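Local coordinates for protein glutathione S-transferase (Cupriavidus metallidurans, PDB 4MK3) that probably acts as a glutathione transferase, joining glutathione to electrophilic substrates, and is captured here with glutathione sulfinic acid in its pocket, at residues S31-K36 with L122-L127; K44-E49 with D93-V98; K167-G172 with V206-K211. All coordinates share one frame; numbering follows the deposited sequence. Where two conformers were deposited one is given.

Contact 1. Residues S31-K36 with L122-L127. With GSF (L-gamma-glutamyl-3-sulfino-L-alanylglycine), chain E.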
loop_
_atom_site.group_PDB
_atom_site.type_symbol
_atom_site.label_atom_id
_atom_site.label_comp_id
_atom_site.label_asym_id
_atom_site.label_seq_id
_atom_site.Cartn_x
_atom_site.Cartn_y
_atom_site.Cartn_z
ATOM N N SER A 31 14.546 3.455 -6.800
ATOM C CA SER A 31 13.238 3.230 -6.182
ATOM C C SER A 31 13.385 2.375 -4.932
ATOM O O SER A 31 13.865 1.246 -5.022
ATOM C CB SER A 31 12.268 2.536 -7.147
ATOM O OG SER A 31 11.116 2.027 -6.455
ATOM N N PRO A 32 12.951 2.898 -3.770
ATOM C CA PRO A 32 13.116 2.094 -2.548
ATOM C C PRO A 32 12.121 0.953 -2.467
ATOM O O PRO A 32 12.411 -0.090 -1.867
ATOM C CB PRO A 32 12.911 3.122 -1.441
ATOM C CG PRO A 32 12.054 4.179 -2.029
ATOM C CD PRO A 32 12.457 4.259 -3.477
ATOM N N TYR A 33 10.951 1.123 -3.079
ATOM C CA TYR A 33 9.990 0.033 -3.163
ATOM C C TYR A 33 10.530 -1.064 -4.063
ATOM O O TYR A 33 10.355 -2.250 -3.779
ATOM C CB TYR A 33 8.643 0.532 -3.712
ATOM C CG TYR A 33 8.027 1.735 -3.012
ATOM C CD1 TYR A 33 7.211 1.596 -1.911
ATOM C CD2 TYR A 33 8.210 2.994 -3.535
ATOM C CE1 TYR A 33 6.630 2.725 -1.322
ATOM C CE2 TYR A 33 7.658 4.096 -2.977
ATOM C CZ TYR A 33 6.869 3.970 -1.879
ATOM O OH TYR A 33 6.296 5.097 -1.343
ATOM N N ALA A 34 11.146 -0.675 -5.168
ATOM C CA ALA A 34 11.754 -1.660 -6.037
ATOM C C ALA A 34 12.961 -2.299 -5.359
ATOM O O ALA A 34 13.220 -3.490 -5.544
ATOM C CB ALA A 34 12.165 -1.039 -7.358
ATOM N N ARG A 35 13.673 -1.538 -4.521
ATOM C CA ARG A 35 14.826 -2.119 -3.834
ATOM C C ARG A 35 14.380 -3.220 -2.886
ATOM O O ARG A 35 15.024 -4.252 -2.782
ATOM C CB ARG A 35 15.644 -1.087 -3.069
ATOM C CG ARG A 35 16.941 -1.692 -2.532
ATOM C CD ARG A 35 17.670 -0.784 -1.599
ATOM N NE ARG A 35 19.012 -1.282 -1.319
ATOM C CZ ARG A 35 19.909 -0.620 -0.622
ATOM N NH1 ARG A 35 19.586 0.550 -0.070
ATOM N NH2 ARG A 35 21.126 -1.103 -0.468
ATOM N N LYS A 36 13.262 -2.999 -2.205
ATOM C CA LYS A 36 12.699 -4.038 -1.353
ATOM C C LYS A 36 12.481 -5.341 -2.113
ATOM O O LYS A 36 12.855 -6.429 -1.660
ATOM C CB LYS A 36 11.392 -3.545 -0.710
ATOM C CG LYS A 36 10.674 -4.588 0.141
ATOM C CD LYS A 36 9.387 -4.047 0.783
ATOM C CE LYS A 36 8.396 -3.641 -0.285
ATOM N NZ LYS A 36 7.056 -3.287 0.263
ATOM N N LEU A 122 6.368 5.239 5.603
ATOM C CA LEU A 122 7.449 6.212 5.721
ATOM C C LEU A 122 7.897 6.609 4.297
ATOM O O LEU A 122 8.013 7.808 3.978
ATOM C CB LEU A 122 8.597 5.621 6.551
ATOM C CG LEU A 122 9.767 6.552 6.836
ATOM C CD1 LEU A 122 10.607 5.996 7.976
ATOM C CD2 LEU A 122 10.671 6.786 5.625
ATOM N N LEU A 123 8.122 5.620 3.430
ATOM C CA LEU A 123 8.465 5.903 2.042
ATOM C C LEU A 123 7.404 6.723 1.315
ATOM O O LEU A 123 7.750 7.637 0.561
ATOM C CB LEU A 123 8.721 4.601 1.277
ATOM C CG LEU A 123 9.981 3.838 1.710
ATOM C CD1 LEU A 123 10.075 2.535 0.926
ATOM C CD2 LEU A 123 11.208 4.659 1.522
ATOM N N ASP A 124 6.125 6.420 1.537
ATOM C CA ASP A 124 5.063 7.166 0.858
ATOM C C ASP A 124 5.182 8.652 1.201
ATOM O O ASP A 124 5.045 9.506 0.331
ATOM C CB ASP A 124 3.687 6.676 1.286
ATOM C CG ASP A 124 3.363 5.251 0.820
ATOM O OD1 ASP A 124 3.981 4.730 -0.153
ATOM O OD2 ASP A 124 2.410 4.680 1.418
ATOM N N ALA A 125 5.429 8.938 2.475
ATOM C CA ALA A 125 5.540 10.311 2.949
ATOM C C ALA A 125 6.800 10.973 2.387
ATOM O O ALA A 125 6.776 12.138 1.972
ATOM C CB ALA A 125 5.562 10.337 4.451
ATOM N N ALA A 126 7.898 10.228 2.374
ATOM C CA ALA A 126 9.153 10.747 1.849
ATOM C C ALA A 126 9.031 11.056 0.354
ATOM O O ALA A 126 9.493 12.104 -0.112
ATOM C CB ALA A 126 10.288 9.757 2.112
ATOM N N LEU A 127 8.423 10.153 -0.417
ATOM C CA LEU A 127 8.200 10.416 -1.824
ATOM C C LEU A 127 7.363 11.662 -2.044
ATOM O O LEU A 127 7.672 12.473 -2.895
ATOM C CB LEU A 127 7.551 9.216 -2.526
ATOM C CG LEU A 127 8.479 8.315 -3.348
ATOM C CD1 LEU A 127 9.197 9.071 -4.479
ATOM C CD2 LEU A 127 9.468 7.659 -2.423
HETATM C CB1 GSF E . 4.361 2.445 -4.561
HETATM C CG1 GSF E . 5.401 2.464 -5.674
HETATM C CD1 GSF E . 5.732 3.867 -6.133
HETATM O OE1 GSF E . 5.113 4.854 -5.788
HETATM C C1 GSF E . 4.568 0.014 -4.101
HETATM O O11 GSF E . 5.264 -0.554 -4.980
HETATM O O12 GSF E . 4.684 -0.344 -2.898
HETATM N N1 GSF E . 2.523 1.204 -3.534
HETATM C CA1 GSF E . 3.618 1.113 -4.496
HETATM N N2 GSF E . 6.825 3.989 -6.978
HETATM C CA2 GSF E . 7.192 5.257 -7.513
HETATM C CB2 GSF E . 8.637 5.254 -7.887
HETATM S SG2 GSF E . 9.732 5.402 -6.520
HETATM O O1S GSF E . 10.993 5.939 -7.061
HETATM O O2S GSF E . 9.902 4.059 -5.891
HETATM C C2 GSF E . 6.511 5.487 -8.845
HETATM O O2 GSF E . 6.515 4.613 -9.708
HETATM N N3 GSF E . 5.904 6.720 -9.052
HETATM C CA3 GSF E . 5.298 7.005 -10.321
HETATM C C3 GSF E . 3.938 7.699 -10.174
HETATM O O31 GSF E . 3.410 8.201 -11.212
HETATM O O32 GSF E . 3.360 7.774 -9.070
#
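The ring of Tyr33 lies between Leu123 and the bound glutathione sulfinic acid, and its hydroxyl runs on to Asp124. With CG anti to its own carbonyl carbon (chi1 -52°), the ring reaches out of the first turn of helix 32-44 to helix 106-134, whose facing turn runs roughly antiparallel to it. Leu123 CD1 covers one face, 4.3 Å from the ring centroid and 19° off the normal, a CH-pi contact offset toward the rim. The gamma-glutamyl arm of the ligand covers the opposite face, with its CB1 3.8 Å above the ring plane and over the centre. At the far edge Tyr33 OH donates at 2.6 Å to Asp124 OD1, which accepts on its anti lone pair, away from the other carboxylate oxygen. Ring and carboxylate planes are turned 30° apart, and the two side chains cross at about a right angle. Leu127 CD2 adds an oblique contact at Tyr33 CE2.

Both Leu123 methyls press against the CB-CG edge of Pro32, CD2 sitting 3.7 Å from Pro32 CG, as the side chains slide past each other in opposite directions. Beside this apolar patch, Ser31 OG caps the helix by accepting from Ala34 N at 3.0 Å. It also donates to the sulfinate O2S, at a modelled length so short that its exact geometry is doubtful. That oxygen lies in the Tyr33 ring plane, at the edge, 3.1 Å from Tyr33 CD2. An alanine in place of Tyr33 is likely to leave Asp124 OD1 without its donor and open a gap between Leu123 and the gamma-glutamyl chain. Ser85, Lys70 and Asp84, with Lys152 and Arg148 of the second subunit, also bind the ligand in this glutathione site of the GST fold, between thioredoxin-like and helical domains.

Contact 2. Residues K44-E49 with D93-V98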
loop_
_atom_site.group_PDB
_atom_site.type_symbol
_atom_site.label_atom_id
_atom_site.label_comp_id
_atom_site.label_asym_id
_atom_site.label_seq_id
_atom_site.Cartn_x
_atom_site.Cartn_y
_atom_site.Cartn_z
ATOM N N LYS A 44 16.237 -14.771 -1.972
ATOM C CA LYS A 44 15.577 -16.021 -2.391
ATOM C C LYS A 44 16.331 -16.738 -3.529
ATOM O O LYS A 44 15.996 -17.876 -3.895
ATOM C CB LYS A 44 14.164 -15.723 -2.883
ATOM C CG LYS A 44 13.234 -15.010 -1.911
ATOM C CD LYS A 44 12.880 -15.840 -0.744
ATOM C CE LYS A 44 12.076 -17.082 -1.102
ATOM N NZ LYS A 44 11.704 -17.742 0.160
ATOM N N LYS A 45 17.329 -16.062 -4.090
ATOM C CA LYS A 45 18.108 -16.585 -5.214
ATOM C C LYS A 45 17.220 -16.874 -6.428
ATOM O O LYS A 45 17.379 -17.895 -7.117
ATOM C CB LYS A 45 18.894 -17.817 -4.786
ATOM C CG LYS A 45 19.823 -17.548 -3.609
ATOM C CD LYS A 45 20.606 -18.793 -3.221
ATOM C CE LYS A 45 21.462 -18.541 -1.996
ATOM N NZ LYS A 45 22.482 -17.474 -2.230
ATOM N N ILE A 46 16.299 -15.953 -6.684
ATOM C CA ILE A 46 15.413 -16.031 -7.833
ATOM C C ILE A 46 15.965 -15.181 -8.971
ATOM O O ILE A 46 16.185 -13.983 -8.802
ATOM C CB ILE A 46 14.003 -15.567 -7.457
ATOM C CG1 ILE A 46 13.443 -16.477 -6.367
ATOM C CG2 ILE A 46 13.080 -15.587 -8.681
ATOM C CD1 ILE A 46 12.235 -15.894 -5.675
ATOM N N ASP A 47 16.138 -15.799 -10.134
ATOM C CA ASP A 47 16.686 -15.103 -11.291
ATOM C C ASP A 47 15.584 -14.303 -11.966
ATOM O O ASP A 47 14.429 -14.725 -11.999
ATOM C CB ASP A 47 17.335 -16.076 -12.267
ATOM C CG ASP A 47 18.709 -16.526 -11.806
ATOM O OD1 ASP A 47 19.546 -15.659 -11.459
ATOM O OD2 ASP A 47 18.948 -17.747 -11.779
ATOM N N TYR A 48 15.942 -13.130 -12.463
ATOM C CA TYR A 48 14.996 -12.249 -13.154
ATOM C C TYR A 48 15.765 -11.247 -13.998
ATOM O O TYR A 48 16.962 -11.023 -13.777
ATOM C CB TYR A 48 14.092 -11.521 -12.165
ATOM C CG TYR A 48 14.837 -10.489 -11.322
ATOM C CD1 TYR A 48 15.603 -10.871 -10.235
ATOM C CD2 TYR A 48 14.761 -9.134 -11.612
ATOM C CE1 TYR A 48 16.271 -9.944 -9.486
ATOM C CE2 TYR A 48 15.439 -8.202 -10.876
ATOM C CZ TYR A 48 16.198 -8.607 -9.813
ATOM O OH TYR A 48 16.877 -7.681 -9.050
ATOM N N GLU A 49 15.102 -10.710 -15.018
ATOM C CA GLU A 49 15.672 -9.661 -15.847
ATOM C C GLU A 49 15.282 -8.323 -15.261
ATOM O O GLU A 49 14.113 -8.081 -14.991
ATOM C CB GLU A 49 15.138 -9.760 -17.275
ATOM C CG GLU A 49 15.655 -8.688 -18.212
ATOM C CD GLU A 49 15.098 -8.817 -19.613
ATOM O OE1 GLU A 49 14.444 -9.844 -19.909
ATOM O OE2 GLU A 49 15.316 -7.881 -20.414
ATOM N N ASP A 93 8.402 -14.658 -2.212
ATOM C CA ASP A 93 8.725 -15.513 -1.081
ATOM C C ASP A 93 8.251 -16.958 -1.256
ATOM O O ASP A 93 8.819 -17.875 -0.673
ATOM C CB ASP A 93 8.158 -14.929 0.225
ATOM C CG ASP A 93 8.828 -15.505 1.451
ATOM O OD1 ASP A 93 10.066 -15.702 1.437
ATOM O OD2 ASP A 93 8.119 -15.791 2.442
ATOM N N THR A 94 7.207 -17.168 -2.060
ATOM C CA THR A 94 6.695 -18.524 -2.277
ATOM C C THR A 94 7.432 -19.264 -3.384
ATOM O O THR A 94 7.238 -20.468 -3.574
ATOM C CB THR A 94 5.212 -18.566 -2.672
ATOM O OG1 THR A 94 5.048 -18.128 -4.031
ATOM C CG2 THR A 94 4.369 -17.732 -1.738
ATOM N N LEU A 95 8.274 -18.560 -4.133
ATOM C CA LEU A 95 8.845 -19.158 -5.343
ATOM C C LEU A 95 10.061 -20.061 -5.099
ATOM O O LEU A 95 10.473 -20.813 -5.981
ATOM C CB LEU A 95 9.223 -18.063 -6.341
ATOM C CG LEU A 95 8.060 -17.303 -6.980
ATOM C CD1 LEU A 95 8.608 -16.258 -7.932
ATOM C CD2 LEU A 95 7.105 -18.238 -7.718
ATOM N N SER A 96 10.627 -19.972 -3.900
ATOM C CA SER A 96 11.758 -20.804 -3.529
ATOM C C SER A 96 11.707 -21.099 -2.033
ATOM O O SER A 96 11.218 -20.277 -1.261
ATOM C CB SER A 96 13.064 -20.080 -3.839
ATOM O OG SER A 96 14.163 -20.932 -3.579
ATOM N N PRO A 97 12.233 -22.259 -1.617
ATOM C CA PRO A 97 12.319 -22.554 -0.182
ATOM C C PRO A 97 13.503 -21.859 0.475
ATOM O O PRO A 97 13.647 -21.904 1.699
ATOM C CB PRO A 97 12.509 -24.068 -0.158
ATOM C CG PRO A 97 13.201 -24.369 -1.422
ATOM C CD PRO A 97 12.643 -23.415 -2.433
ATOM N N VAL A 98 14.334 -21.206 -0.330
ATOM C CA VAL A 98 15.514 -20.523 0.174
ATOM C C VAL A 98 15.109 -19.254 0.913
ATOM O O VAL A 98 14.310 -18.462 0.409
ATOM C CB VAL A 98 16.488 -20.159 -0.978
ATOM C CG1 VAL A 98 17.693 -19.397 -0.440
ATOM C CG2 VAL A 98 16.939 -21.421 -1.717
#
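A Schellman motif ends helix 32-44 beside the end of helix 85-94 and the loop that follows, and the last lysine of the first helix, Lys44, is plugged into that corner. Lys45 takes the positive phi (60°) that breaks the helix. Lys44 folds its chain at chi2 and chi3, and this brings the ammonium group into a nest of oxygens. NZ donates to Val98 O at 2.7 Å and to Ser96 O at 2.9 Å, in both cases tilted by about 35° from the carbonyl plane, and also to Asp93 O at 3.0 Å. The fourth partner is charged: NZ makes a salt bridge with Asp93 OD1 at 2.9 Å, coming from above the carboxylate plane. Three carbonyls and a carboxylate, with a weak further bond to Ser99 O, thus surround one buried amine, which probably helps to keep it protonated.

Helix 32-44 is the crossover of a beta-alpha-beta unit, joining strand 24-27 to the parallel strand 49-52 of the thioredoxin-like domain, and the lysine ties its end to the chain leaving helix 85-94. Asp93 holds that chain as well, since its OD1 and OD2 accept from the backbone N of Leu101 and Ile102.

Apolar contacts border the charged site. Ile46 CD1 meets Leu95 CB at 3.8 Å, the two side chains crossing at about a right angle, and Lys45 crosses Val98 in the same way, its CD 4.1 Å from Val98 CG1. Between these, an ST turn shapes the loop: Ser96 OG accepts from Val98 N at 3.3 Å.

Contact 3. Residues K167-G172 with V206-K211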
loop_
_atom_site.group_PDB
_atom_site.type_symbol
_atom_site.label_atom_id
_atom_site.label_comp_id
_atom_site.label_asym_id
_atom_site.label_seq_id
_atom_site.Cartn_x
_atom_site.Cartn_y
_atom_site.Cartn_z
ATOM N N LYS A 167 15.820 -5.826 20.376
ATOM C CA LYS A 167 15.849 -7.073 19.618
ATOM C C LYS A 167 16.920 -7.072 18.535
ATOM O O LYS A 167 17.351 -6.034 18.060
ATOM C CB LYS A 167 14.476 -7.327 18.974
ATOM C CG LYS A 167 13.376 -7.673 19.946
ATOM C CD LYS A 167 12.017 -7.784 19.238
ATOM C CE LYS A 167 11.435 -6.403 18.891
ATOM N NZ LYS A 167 10.054 -6.498 18.283
ATOM N N THR A 168 17.335 -8.262 18.134
ATOM C CA THR A 168 18.293 -8.463 17.043
ATOM C C THR A 168 17.748 -8.036 15.705
ATOM O O THR A 168 18.405 -7.288 14.960
ATOM C CB THR A 168 18.743 -9.951 17.033
ATOM O OG1 THR A 168 19.423 -10.243 18.257
ATOM C CG2 THR A 168 19.656 -10.258 15.844
ATOM N N TRP A 169 16.541 -8.499 15.403
ATOM C CA TRP A 169 15.813 -8.122 14.208
ATOM C C TRP A 169 14.424 -7.637 14.608
ATOM O O TRP A 169 14.008 -7.756 15.750
ATOM C CB TRP A 169 15.697 -9.310 13.242
ATOM C CG TRP A 169 16.993 -9.810 12.658
ATOM C CD1 TRP A 169 17.582 -11.012 12.904
ATOM C CD2 TRP A 169 17.825 -9.143 11.703
ATOM N NE1 TRP A 169 18.725 -11.140 12.164
ATOM C CE2 TRP A 169 18.893 -10.009 11.412
ATOM C CE3 TRP A 169 17.768 -7.901 11.064
ATOM C CZ2 TRP A 169 19.898 -9.679 10.488
ATOM C CZ3 TRP A 169 18.765 -7.570 10.144
ATOM C CH2 TRP A 169 19.818 -8.459 9.877
ATOM N N CYS A 170 13.701 -7.077 13.655
ATOM C CA CYS A 170 12.417 -6.453 13.960
ATOM C C CYS A 170 11.467 -7.341 14.738
ATOM O O CYS A 170 10.778 -6.849 15.643
ATOM C CB CYS A 170 11.726 -5.983 12.688
ATOM S SG CYS A 170 12.446 -4.496 11.957
ATOM N N THR A 171 11.405 -8.623 14.392
ATOM C CA THR A 171 10.520 -9.561 15.069
ATOM C C THR A 171 11.236 -10.505 16.023
ATOM O O THR A 171 10.633 -11.456 16.499
ATOM C CB THR A 171 9.670 -10.384 14.096
ATOM O OG1 THR A 171 10.510 -11.264 13.327
ATOM C CG2 THR A 171 8.901 -9.444 13.172
ATOM N N GLY A 172 12.501 -10.242 16.327
ATOM C CA GLY A 172 13.231 -11.031 17.308
ATOM C C GLY A 172 14.458 -11.740 16.737
ATOM O O GLY A 172 15.413 -11.105 16.322
ATOM N N VAL A 206 20.480 2.715 14.072
ATOM C CA VAL A 206 21.835 2.784 13.535
ATOM C C VAL A 206 22.505 1.405 13.576
ATOM O O VAL A 206 23.103 0.967 12.590
ATOM C CB VAL A 206 22.676 3.821 14.267
ATOM C CG1 VAL A 206 24.114 3.801 13.780
ATOM C CG2 VAL A 206 22.056 5.190 14.077
ATOM N N ALA A 207 22.387 0.707 14.705
ATOM C CA ALA A 207 23.012 -0.602 14.827
ATOM C C ALA A 207 22.377 -1.588 13.843
ATOM O O ALA A 207 23.062 -2.390 13.206
ATOM C CB ALA A 207 22.893 -1.097 16.269
ATOM N N PHE A 208 21.061 -1.520 13.731
ATOM C CA PHE A 208 20.324 -2.332 12.769
ATOM C C PHE A 208 20.819 -2.084 11.363
ATOM O O PHE A 208 21.100 -3.023 10.625
ATOM C CB PHE A 208 18.829 -2.015 12.898
ATOM C CG PHE A 208 17.987 -2.511 11.756
ATOM C CD1 PHE A 208 17.786 -1.729 10.632
ATOM C CD2 PHE A 208 17.373 -3.739 11.833
ATOM C CE1 PHE A 208 17.004 -2.167 9.600
ATOM C CE2 PHE A 208 16.594 -4.199 10.756
ATOM C CZ PHE A 208 16.424 -3.411 9.660
ATOM N N GLN A 209 20.940 -0.814 10.987
ATOM C CA GLN A 209 21.273 -0.505 9.602
ATOM C C GLN A 209 22.707 -0.899 9.273
ATOM O O GLN A 209 23.005 -1.354 8.161
ATOM C CB GLN A 209 21.030 0.977 9.298
ATOM C CG GLN A 209 21.009 1.270 7.795
ATOM C CD GLN A 209 19.799 0.698 7.089
ATOM O OE1 GLN A 209 18.848 0.249 7.712
ATOM N NE2 GLN A 209 19.842 0.684 5.770
ATOM N N GLU A 210 23.600 -0.737 10.236
ATOM C CA GLU A 210 24.997 -1.114 10.046
ATOM C C GLU A 210 25.117 -2.600 9.749
ATOM O O GLU A 210 25.945 -3.022 8.937
ATOM C CB GLU A 210 25.813 -0.741 11.281
ATOM C CG GLU A 210 26.071 0.753 11.399
ATOM C CD GLU A 210 27.068 1.096 12.491
ATOM O OE1 GLU A 210 27.356 2.298 12.671
ATOM O OE2 GLU A 210 27.564 0.162 13.157
ATOM N N LYS A 211 24.268 -3.393 10.381
ATOM C CA LYS A 211 24.258 -4.829 10.149
ATOM C C LYS A 211 23.618 -5.184 8.807
ATOM O O LYS A 211 24.161 -5.956 8.013
ATOM C CB LYS A 211 23.497 -5.506 11.281
ATOM C CG LYS A 211 23.410 -6.987 11.159
ATOM C CD LYS A 211 22.922 -7.596 12.467
ATOM C CE LYS A 211 21.518 -7.133 12.822
ATOM N NZ LYS A 211 20.979 -8.021 13.890
#
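Residues Trp169 to Gly172 form a type I beta turn, set beside helix 203-212 with the CA atoms of Trp169 and Phe208 7.5 Å apart. The turn belongs to the all-helical C-terminal domain of the GST fold, and a cation-pi contact joins it to that helix. Lys211, bent at chi3 (63°), carries NZ over the six-membered ring of Trp169, 3.9 Å from the centroid and 13° off the normal. Its CE lies over the same ring, adding a CH-pi contact.

Phe208 comes to Trp169 from another direction: its CE2 lies in the indole plane, at the edge, 3.9 Å from Trp169 CE3. CG anti to its own backbone N (chi1 166°) swings the Phe208 ring to the turn, where Cys170 SG meets it obliquely in a sulfur-aromatic contact, 4.3 Å from CE2. Asp179 of helix 177-192 touches both aromatic side chains and accepts from Cys170 N.

Within the turn segment, Lys167 NZ donates to Cys170 O at 2.8 Å. Lys211 NZ, besides facing the indole, donates to Thr168 O at 2.9 Å from above the carbonyl plane, with Thr168 CG2 3.3 Å from the same nitrogen.

Overall arrangement
From the N terminus, the chain makes strand 24-27 and opens contact 1 at the start of helix 32-44. Contact 2 opens where that helix ends and closes around the end of helix 85-94, so its loop, which includes strands 49-52, 73-75 and 81-82, is nested inside the larger one that contact 1 closes on helix 106-134. Contact 2 thus joins parts of the thioredoxin-like domain, whereas contact 1 joins that domain to the helical one. Contact 3 comes later, in series with both: it closes a loop from after helix 143-164 to helix 203-212, within the helical domain. The three do not touch; the centres of contacts 1 and 3 are about 19 Å apart.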